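Local structure of uncharacterized protein (Candida albicans, 5K04) at residues 664-669 against 700-705; 675-680 against 693-698. The protein probably serves as the non-catalytic auxiliary subunit of the NatB N-terminal acetyltransferase complex, supporting its acetylation of selected protein N-termini. All blocks are in the same frame, centred on the assembly; numbering follows the deposited sequence.

Interaction 1: 664-669 against 700-705; sequences QNLTNL and KEFKNL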
ATOM      1  N   GLN A 664     -24.589   7.232   5.875  1.00 42.90           N
ATOM      2  CA  GLN A 664     -24.135   6.000   5.235  1.00 42.42           C
ATOM      3  C   GLN A 664     -25.319   5.137   4.787  1.00 43.26           C
ATOM      4  O   GLN A 664     -25.391   4.703   3.628  1.00 24.47           O
ATOM      5  CB  GLN A 664     -23.243   5.209   6.190  1.00 36.64           C
ATOM      6  CG  GLN A 664     -21.849   5.732   6.381  1.00 53.53           C
ATOM      7  CD  GLN A 664     -21.014   4.735   7.178  1.00 71.96           C
ATOM      8  OE1 GLN A 664     -21.156   4.625   8.402  1.00 72.67           O
ATOM      9  NE2 GLN A 664     -20.164   3.977   6.480  1.00 76.58           N
ATOM     10  N   ASN A 665     -26.235   4.831   5.721  1.00 40.17           N
ATOM     11  CA  ASN A 665     -27.393   4.005   5.391  1.00 40.35           C
ATOM     12  C   ASN A 665     -28.301   4.705   4.385  1.00 39.99           C
ATOM     13  O   ASN A 665     -28.831   4.070   3.468  1.00 29.54           O
ATOM     14  CB  ASN A 665     -28.191   3.676   6.654  1.00 37.19           C
ATOM     15  CG  ASN A 665     -27.414   2.844   7.645  1.00 42.88           C
ATOM     16  OD1 ASN A 665     -26.472   2.119   7.292  1.00 24.86           O
ATOM     17  ND2 ASN A 665     -27.815   2.940   8.909  1.00 42.38           N
ATOM     18  N   LEU A 666     -28.513   6.014   4.569  1.00 35.46           N
ATOM     19  CA  LEU A 666     -29.391   6.760   3.681  1.00 41.66           C
ATOM     20  C   LEU A 666     -28.826   6.787   2.265  1.00 45.68           C
ATOM     21  O   LEU A 666     -29.577   6.651   1.286  1.00 33.39           O
ATOM     22  CB  LEU A 666     -29.583   8.166   4.244  1.00 42.65           C
ATOM     23  CG  LEU A 666     -30.831   8.978   3.908  1.00 56.64           C
ATOM     24  CD1 LEU A 666     -32.077   8.118   3.993  1.00 54.45           C
ATOM     25  CD2 LEU A 666     -30.927  10.152   4.865  1.00 56.71           C
ATOM     26  N   THR A 667     -27.498   6.929   2.145  1.00 48.98           N
ATOM     27  CA  THR A 667     -26.839   6.868   0.845  1.00 42.90           C
ATOM     28  C   THR A 667     -27.070   5.510   0.196  1.00 40.72           C
ATOM     29  O   THR A 667     -27.309   5.423  -1.015  1.00 31.42           O
ATOM     30  CB  THR A 667     -25.336   7.159   1.003  1.00 36.20           C
ATOM     31  OG1 THR A 667     -25.136   8.462   1.567  1.00 27.02           O
ATOM     32  CG2 THR A 667     -24.627   7.121  -0.315  1.00 40.76           C
ATOM     33  N   ASN A 668     -27.054   4.443   0.997  1.00 41.21           N
ATOM     34  CA  ASN A 668     -27.263   3.109   0.448  1.00 40.41           C
ATOM     35  C   ASN A 668     -28.717   2.895   0.073  1.00 40.75           C
ATOM     36  O   ASN A 668     -29.012   2.235  -0.933  1.00 36.19           O
ATOM     37  CB  ASN A 668     -26.801   2.052   1.445  1.00 37.99           C
ATOM     38  CG  ASN A 668     -25.292   1.857   1.428  1.00 39.47           C
ATOM     39  OD1 ASN A 668     -24.626   2.110   0.414  1.00 24.89           O
ATOM     40  ND2 ASN A 668     -24.749   1.397   2.550  1.00 40.37           N
ATOM     41  N   LEU A 669     -29.635   3.456   0.866  1.00 44.79           N
ATOM     42  CA  LEU A 669     -31.042   3.435   0.489  1.00 44.10           C
ATOM     43  C   LEU A 669     -31.273   4.168  -0.829  1.00 39.53           C
ATOM     44  O   LEU A 669     -32.021   3.682  -1.688  1.00 28.97           O
ATOM     45  CB  LEU A 669     -31.913   4.051   1.588  1.00 47.73           C
ATOM     46  CG  LEU A 669     -33.409   4.010   1.222  1.00 46.49           C
ATOM     47  CD1 LEU A 669     -33.877   2.555   1.046  1.00 40.99           C
ATOM     48  CD2 LEU A 669     -34.277   4.720   2.242  1.00 39.47           C
ATOM     49  N   LYS A 700     -40.516  12.485   0.774  1.00 51.32           N
ATOM     50  CA  LYS A 700     -41.417  13.223   1.652  1.00 54.84           C
ATOM     51  C   LYS A 700     -41.401  12.652   3.067  1.00 51.54           C
ATOM     52  O   LYS A 700     -41.323  13.400   4.050  1.00 38.99           O
ATOM     53  CB  LYS A 700     -42.836  13.199   1.084  1.00 60.09           C
ATOM     54  CG  LYS A 700     -43.876  13.788   2.011  1.00 67.25           C
ATOM     55  CD  LYS A 700     -45.259  13.762   1.379  1.00 84.88           C
ATOM     56  CE  LYS A 700     -46.255  14.601   2.180  1.00 97.66           C
ATOM     57  NZ  LYS A 700     -47.634  14.581   1.588  1.00105.04           N
ATOM     58  N   GLU A 701     -41.453  11.324   3.187  1.00 59.76           N
ATOM     59  CA  GLU A 701     -41.614  10.717   4.504  1.00 57.21           C
ATOM     60  C   GLU A 701     -40.352  10.873   5.353  1.00 49.35           C
ATOM     61  O   GLU A 701     -40.453  11.070   6.571  1.00 39.46           O
ATOM     62  CB  GLU A 701     -42.045   9.251   4.346  1.00 49.49           C
ATOM     63  CG  GLU A 701     -43.531   9.130   3.911  1.00 49.21           C
ATOM     64  CD  GLU A 701     -43.938   7.746   3.401  1.00 54.77           C
ATOM     65  OE1 GLU A 701     -43.078   6.857   3.277  1.00 47.99           O
ATOM     66  OE2 GLU A 701     -45.137   7.541   3.113  1.00 53.22           O
ATOM     67  N   PHE A 702     -39.165  10.834   4.731  1.00 47.03           N
ATOM     68  CA  PHE A 702     -37.929  11.000   5.500  1.00 54.42           C
ATOM     69  C   PHE A 702     -37.681  12.468   5.862  1.00 43.39           C
ATOM     70  O   PHE A 702     -37.195  12.767   6.959  1.00 32.39           O
ATOM     71  CB  PHE A 702     -36.730  10.393   4.736  1.00 46.84           C
ATOM     72  CG  PHE A 702     -36.556   8.902   4.969  1.00 43.56           C
ATOM     73  CD1 PHE A 702     -37.299   7.968   4.242  1.00 49.56           C
ATOM     74  CD2 PHE A 702     -35.694   8.439   5.945  1.00 39.89           C
ATOM     75  CE1 PHE A 702     -37.168   6.590   4.479  1.00 49.62           C
ATOM     76  CE2 PHE A 702     -35.550   7.062   6.192  1.00 46.89           C
ATOM     77  CZ  PHE A 702     -36.285   6.135   5.452  1.00 48.53           C
ATOM     78  N   LYS A 703     -38.025  13.392   4.965  1.00 46.63           N
ATOM     79  CA  LYS A 703     -37.961  14.815   5.298  1.00 50.15           C
ATOM     80  C   LYS A 703     -38.783  15.141   6.538  1.00 48.56           C
ATOM     81  O   LYS A 703     -38.326  15.881   7.414  1.00 44.62           O
ATOM     82  CB  LYS A 703     -38.428  15.649   4.115  1.00 40.27           C
ATOM     83  CG  LYS A 703     -37.454  15.607   2.942  1.00 48.95           C
ATOM     84  CD  LYS A 703     -38.060  16.179   1.665  1.00 47.97           C
ATOM     85  CE  LYS A 703     -37.031  16.124   0.534  1.00 52.15           C
ATOM     86  NZ  LYS A 703     -37.563  16.680  -0.737  1.00 59.81           N
ATOM     87  N   ASN A 704     -39.985  14.575   6.646  1.00 54.50           N
ATOM     88  CA  ASN A 704     -40.854  14.847   7.787  1.00 49.30           C
ATOM     89  C   ASN A 704     -40.296  14.341   9.112  1.00 46.09           C
ATOM     90  O   ASN A 704     -40.814  14.726  10.163  1.00 41.77           O
ATOM     91  CB  ASN A 704     -42.228  14.239   7.530  1.00 46.97           C
ATOM     92  CG  ASN A 704     -42.982  14.979   6.449  1.00 64.21           C
ATOM     93  OD1 ASN A 704     -42.869  16.204   6.320  1.00 63.44           O
ATOM     94  ND2 ASN A 704     -43.739  14.241   5.650  1.00 78.63           N
ATOM     95  N   LEU A 705     -39.276  13.483   9.088  1.00 55.93           N
ATOM     96  CA  LEU A 705     -38.573  13.079  10.302  1.00 56.79           C
ATOM     97  C   LEU A 705     -37.639  14.163  10.823  1.00 47.51           C
ATOM     98  O   LEU A 705     -37.196  14.064  11.971  1.00 36.23           O
ATOM     99  CB  LEU A 705     -37.769  11.794  10.061  1.00 46.27           C
ATOM    100  CG  LEU A 705     -38.611  10.630   9.514  1.00 49.71           C
ATOM    101  CD1 LEU A 705     -37.775   9.369   9.281  1.00 41.81           C
ATOM    102  CD2 LEU A 705     -39.827  10.332  10.397  1.00 41.34           C
TER
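Leu666 and Leu669 meet the ring of Phe702 in a buried, wholly apolar contact between helix 661-682 and the short helix 698-703, in the C-terminal part of the chain. It is a small interface, 102 Å² with both sides summed, and a single aromatic side chain carries all of one side. The backbones stay well apart, with Leu666 CA 9.7 Å from Phe702 CA, so the side chains span the gap. Both leucines lie three residues apart and therefore project from one flank of their helix. Each offers one methyl: Leu666 CD1 lies 4.1 Å from Phe702 CD2, while Leu669 CD2 sits 4.0 Å from Phe702 CZ and also touches CE1, the ring atom para to CD2. The two approaches differ, since Leu669 comes at the phenylalanine from the opposite direction, whereas Leu666 slides past it alongside. Phe702 reaches them with CG anti to its own carbonyl carbon (chi1 -85°). This is hydrophobic helix-to-helix packing in an all-helical protein whose family belongs to the TPR clan, and no hydrogen bond crosses between the segments. Elsewhere on the two segments, Asn665 ND2 donates to the backbone O of Leu652 and Lys703 NZ bonds Asn748 OD1. The apolar cluster extends further: Leu652 from a loop and Leu747 of helix 729-747 pack on Phe702, and Leu649 and the C-terminal Leu750 pack on Leu669.

Interaction 2: 675-680 against 693-698; sequences IVKLLA and NLVKPF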
ATOM      1  N   ILE A 675     -31.408   1.769  -8.259  1.00 47.34           N
ATOM      2  CA  ILE A 675     -31.289   0.469  -8.912  1.00 50.23           C
ATOM      3  C   ILE A 675     -32.669  -0.158  -9.130  1.00 47.50           C
ATOM      4  O   ILE A 675     -32.931  -0.775 -10.172  1.00 37.37           O
ATOM      5  CB  ILE A 675     -30.350  -0.426  -8.081  1.00 50.17           C
ATOM      6  CG1 ILE A 675     -28.925   0.139  -8.131  1.00 47.45           C
ATOM      7  CG2 ILE A 675     -30.362  -1.885  -8.545  1.00 38.93           C
ATOM      8  CD1 ILE A 675     -27.974  -0.537  -7.163  1.00 43.65           C
ATOM      9  N   VAL A 676     -33.583   0.012  -8.167  1.00 51.20           N
ATOM     10  CA  VAL A 676     -34.973  -0.395  -8.379  1.00 54.43           C
ATOM     11  C   VAL A 676     -35.521   0.237  -9.657  1.00 53.18           C
ATOM     12  O   VAL A 676     -36.157  -0.430 -10.484  1.00 41.85           O
ATOM     13  CB  VAL A 676     -35.836  -0.026  -7.157  1.00 51.77           C
ATOM     14  CG1 VAL A 676     -37.319  -0.076  -7.510  1.00 44.93           C
ATOM     15  CG2 VAL A 676     -35.540  -0.948  -5.974  1.00 45.77           C
ATOM     16  N   LYS A 677     -35.272   1.540  -9.839  1.00 54.09           N
ATOM     17  CA  LYS A 677     -35.796   2.235 -11.011  1.00 51.77           C
ATOM     18  C   LYS A 677     -35.112   1.762 -12.283  1.00 50.91           C
ATOM     19  O   LYS A 677     -35.763   1.608 -13.322  1.00 44.62           O
ATOM     20  CB  LYS A 677     -35.648   3.747 -10.837  1.00 42.31           C
ATOM     21  CG  LYS A 677     -36.525   4.276  -9.710  1.00 56.99           C
ATOM     22  CD  LYS A 677     -36.374   5.768  -9.469  1.00 60.67           C
ATOM     23  CE  LYS A 677     -37.381   6.216  -8.424  1.00 66.89           C
ATOM     24  NZ  LYS A 677     -37.298   7.676  -8.151  1.00 72.26           N
ATOM     25  N   LEU A 678     -33.803   1.512 -12.221  1.00 56.08           N
ATOM     26  CA  LEU A 678     -33.094   1.013 -13.394  1.00 52.45           C
ATOM     27  C   LEU A 678     -33.665  -0.332 -13.838  1.00 49.94           C
ATOM     28  O   LEU A 678     -33.964  -0.538 -15.023  1.00 45.55           O
ATOM     29  CB  LEU A 678     -31.600   0.920 -13.081  1.00 53.91           C
ATOM     30  CG  LEU A 678     -30.578   0.588 -14.171  1.00 52.95           C
ATOM     31  CD1 LEU A 678     -29.210   1.025 -13.734  1.00 49.33           C
ATOM     32  CD2 LEU A 678     -30.553  -0.891 -14.432  1.00 59.13           C
ATOM     33  N   LEU A 679     -33.842  -1.254 -12.889  1.00 51.98           N
ATOM     34  CA  LEU A 679     -34.367  -2.573 -13.221  1.00 53.83           C
ATOM     35  C   LEU A 679     -35.821  -2.506 -13.676  1.00 54.02           C
ATOM     36  O   LEU A 679     -36.232  -3.270 -14.558  1.00 46.80           O
ATOM     37  CB  LEU A 679     -34.215  -3.503 -12.024  1.00 53.18           C
ATOM     38  CG  LEU A 679     -32.751  -3.868 -11.749  1.00 52.11           C
ATOM     39  CD1 LEU A 679     -32.598  -4.561 -10.415  1.00 45.01           C
ATOM     40  CD2 LEU A 679     -32.216  -4.751 -12.878  1.00 43.83           C
ATOM     41  N   ALA A 680     -36.615  -1.604 -13.091  1.00 54.01           N
ATOM     42  CA  ALA A 680     -37.993  -1.441 -13.543  1.00 52.77           C
ATOM     43  C   ALA A 680     -38.055  -1.086 -15.026  1.00 57.65           C
ATOM     44  O   ALA A 680     -38.958  -1.538 -15.742  1.00 59.01           O
ATOM     45  CB  ALA A 680     -38.692  -0.372 -12.714  1.00 50.74           C
ATOM     46  N   ASN A 693     -43.666   2.452  -7.332  1.00 56.92           N
ATOM     47  CA  ASN A 693     -44.707   3.223  -6.659  1.00 58.31           C
ATOM     48  C   ASN A 693     -44.452   3.313  -5.161  1.00 52.63           C
ATOM     49  O   ASN A 693     -44.670   4.366  -4.551  1.00 43.59           O
ATOM     50  CB  ASN A 693     -46.083   2.610  -6.921  1.00 56.47           C
ATOM     51  CG  ASN A 693     -46.647   3.002  -8.278  1.00 67.34           C
ATOM     52  OD1 ASN A 693     -46.333   4.069  -8.826  1.00 57.68           O
ATOM     53  ND2 ASN A 693     -47.493   2.132  -8.830  1.00 79.73           N
ATOM     54  N   LEU A 694     -44.000   2.212  -4.555  1.00 60.84           N
ATOM     55  CA  LEU A 694     -43.800   2.179  -3.111  1.00 57.14           C
ATOM     56  C   LEU A 694     -42.691   3.122  -2.665  1.00 50.60           C
ATOM     57  O   LEU A 694     -42.766   3.686  -1.565  1.00 41.98           O
ATOM     58  CB  LEU A 694     -43.482   0.757  -2.662  1.00 56.82           C
ATOM     59  CG  LEU A 694     -44.657  -0.201  -2.504  1.00 55.16           C
ATOM     60  CD1 LEU A 694     -44.175  -1.545  -1.994  1.00 45.38           C
ATOM     61  CD2 LEU A 694     -45.664   0.394  -1.548  1.00 54.73           C
ATOM     62  N   VAL A 695     -41.649   3.292  -3.489  1.00 50.45           N
ATOM     63  CA  VAL A 695     -40.524   4.150  -3.113  1.00 51.67           C
ATOM     64  C   VAL A 695     -40.816   5.626  -3.318  1.00 49.80           C
ATOM     65  O   VAL A 695     -40.096   6.466  -2.768  1.00 33.39           O
ATOM     66  CB  VAL A 695     -39.247   3.769  -3.885  1.00 51.64           C
ATOM     67  CG1 VAL A 695     -38.913   2.278  -3.690  1.00 46.33           C
ATOM     68  CG2 VAL A 695     -39.380   4.114  -5.354  1.00 51.10           C
ATOM     69  N   LYS A 696     -41.876   5.957  -4.067  1.00 58.58           N
ATOM     70  CA  LYS A 696     -42.235   7.347  -4.353  1.00 59.21           C
ATOM     71  C   LYS A 696     -42.338   8.251  -3.122  1.00 50.61           C
ATOM     72  O   LYS A 696     -41.809   9.372  -3.170  1.00 40.36           O
ATOM     73  CB  LYS A 696     -43.545   7.368  -5.156  1.00 70.06           C
ATOM     74  CG  LYS A 696     -43.345   7.452  -6.659  1.00 81.09           C
ATOM     75  CD  LYS A 696     -42.400   8.604  -6.993  1.00 94.02           C
ATOM     76  CE  LYS A 696     -42.132   8.731  -8.493  1.00 98.53           C
ATOM     77  NZ  LYS A 696     -41.167   9.836  -8.783  1.00 96.86           N
ATOM     78  N   PRO A 697     -42.993   7.864  -2.021  1.00 57.31           N
ATOM     79  CA  PRO A 697     -43.149   8.802  -0.897  1.00 59.63           C
ATOM     80  C   PRO A 697     -41.974   8.852   0.071  1.00 56.21           C
ATOM     81  O   PRO A 697     -42.052   9.592   1.061  1.00 47.30           O
ATOM     82  CB  PRO A 697     -44.406   8.278  -0.190  1.00 55.20           C
ATOM     83  CG  PRO A 697     -44.353   6.812  -0.421  1.00 52.11           C
ATOM     84  CD  PRO A 697     -43.782   6.632  -1.804  1.00 50.85           C
ATOM     85  N   PHE A 698     -40.899   8.096  -0.184  1.00 51.78           N
ATOM     86  CA  PHE A 698     -39.782   8.030   0.760  1.00 46.44           C
ATOM     87  C   PHE A 698     -39.219   9.416   1.047  1.00 43.61           C
ATOM     88  O   PHE A 698     -38.972   9.774   2.205  1.00 33.65           O
ATOM     89  CB  PHE A 698     -38.671   7.119   0.215  1.00 44.81           C
ATOM     90  CG  PHE A 698     -38.972   5.645   0.324  1.00 45.59           C
ATOM     91  CD1 PHE A 698     -40.175   5.193   0.847  1.00 45.29           C
ATOM     92  CD2 PHE A 698     -38.050   4.712  -0.094  1.00 47.44           C
ATOM     93  CE1 PHE A 698     -40.432   3.839   0.951  1.00 46.90           C
ATOM     94  CE2 PHE A 698     -38.302   3.364   0.007  1.00 47.78           C
ATOM     95  CZ  PHE A 698     -39.491   2.930   0.531  1.00 48.98           C
TER
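Helical residues 675-680 and the end of segment 693-698 nearest Asn693 run roughly antiparallel, bringing Lys677 against Val695 and Lys696. Helix 686-695 leads into a type I beta turn, Val695 to Phe698, with Lys696 and Pro697 at its corners and Phe698 N donating to Val695 O at 3.2 Å. Within the turn, Val695 CA lies 3.8 Å above the Phe698 ring plane, over its centre. The successive helices 661-682 and 686-695 form an antiparallel helical hairpin, and this contact lies between its arms. Across it the reach is made by Lys677, whose chain is fully extended beyond CB (chi2 178°), so that its methylene CE arrives 4.2 Å from Val695 CG2. This is aliphatic packing by a lysine stem. The terminal amine instead meets its like: Lys677 NZ is 4.5 Å from Lys696 NZ, the latter brought round by a bend at chi2 (-51°). If both carry charge, this end of the contact would be mildly repulsive, and Lys696 is exposed to solvent. Val695 and Phe698 also rest on Ile673 of helix 661-682. Among the neighbouring helices, 608-625 meets Val676 and Leu679 through Leu620, 571-584 packs on Ile675, and 646-649 touches Phe698 through Leu649.

Overall arrangement
Both contacts draw on helix 661-682, and they illustrate how one long helix can be packed differently along its length. Interaction 2 is nested within the loop that interaction 1 closes, and their centres lie 14 Å apart. Their second partners are successive helices, 686-695 and 698-703, joined by the turn of interaction 2, so the chain folds back along the helix it has just left. Interaction 1 belongs to the core, with every touching residue buried and purely hydrocarbon chemistry. Interaction 2 is only partly buried: one valine is inside, while lysines bring charge toward the surface. Helix 646-649 borders both.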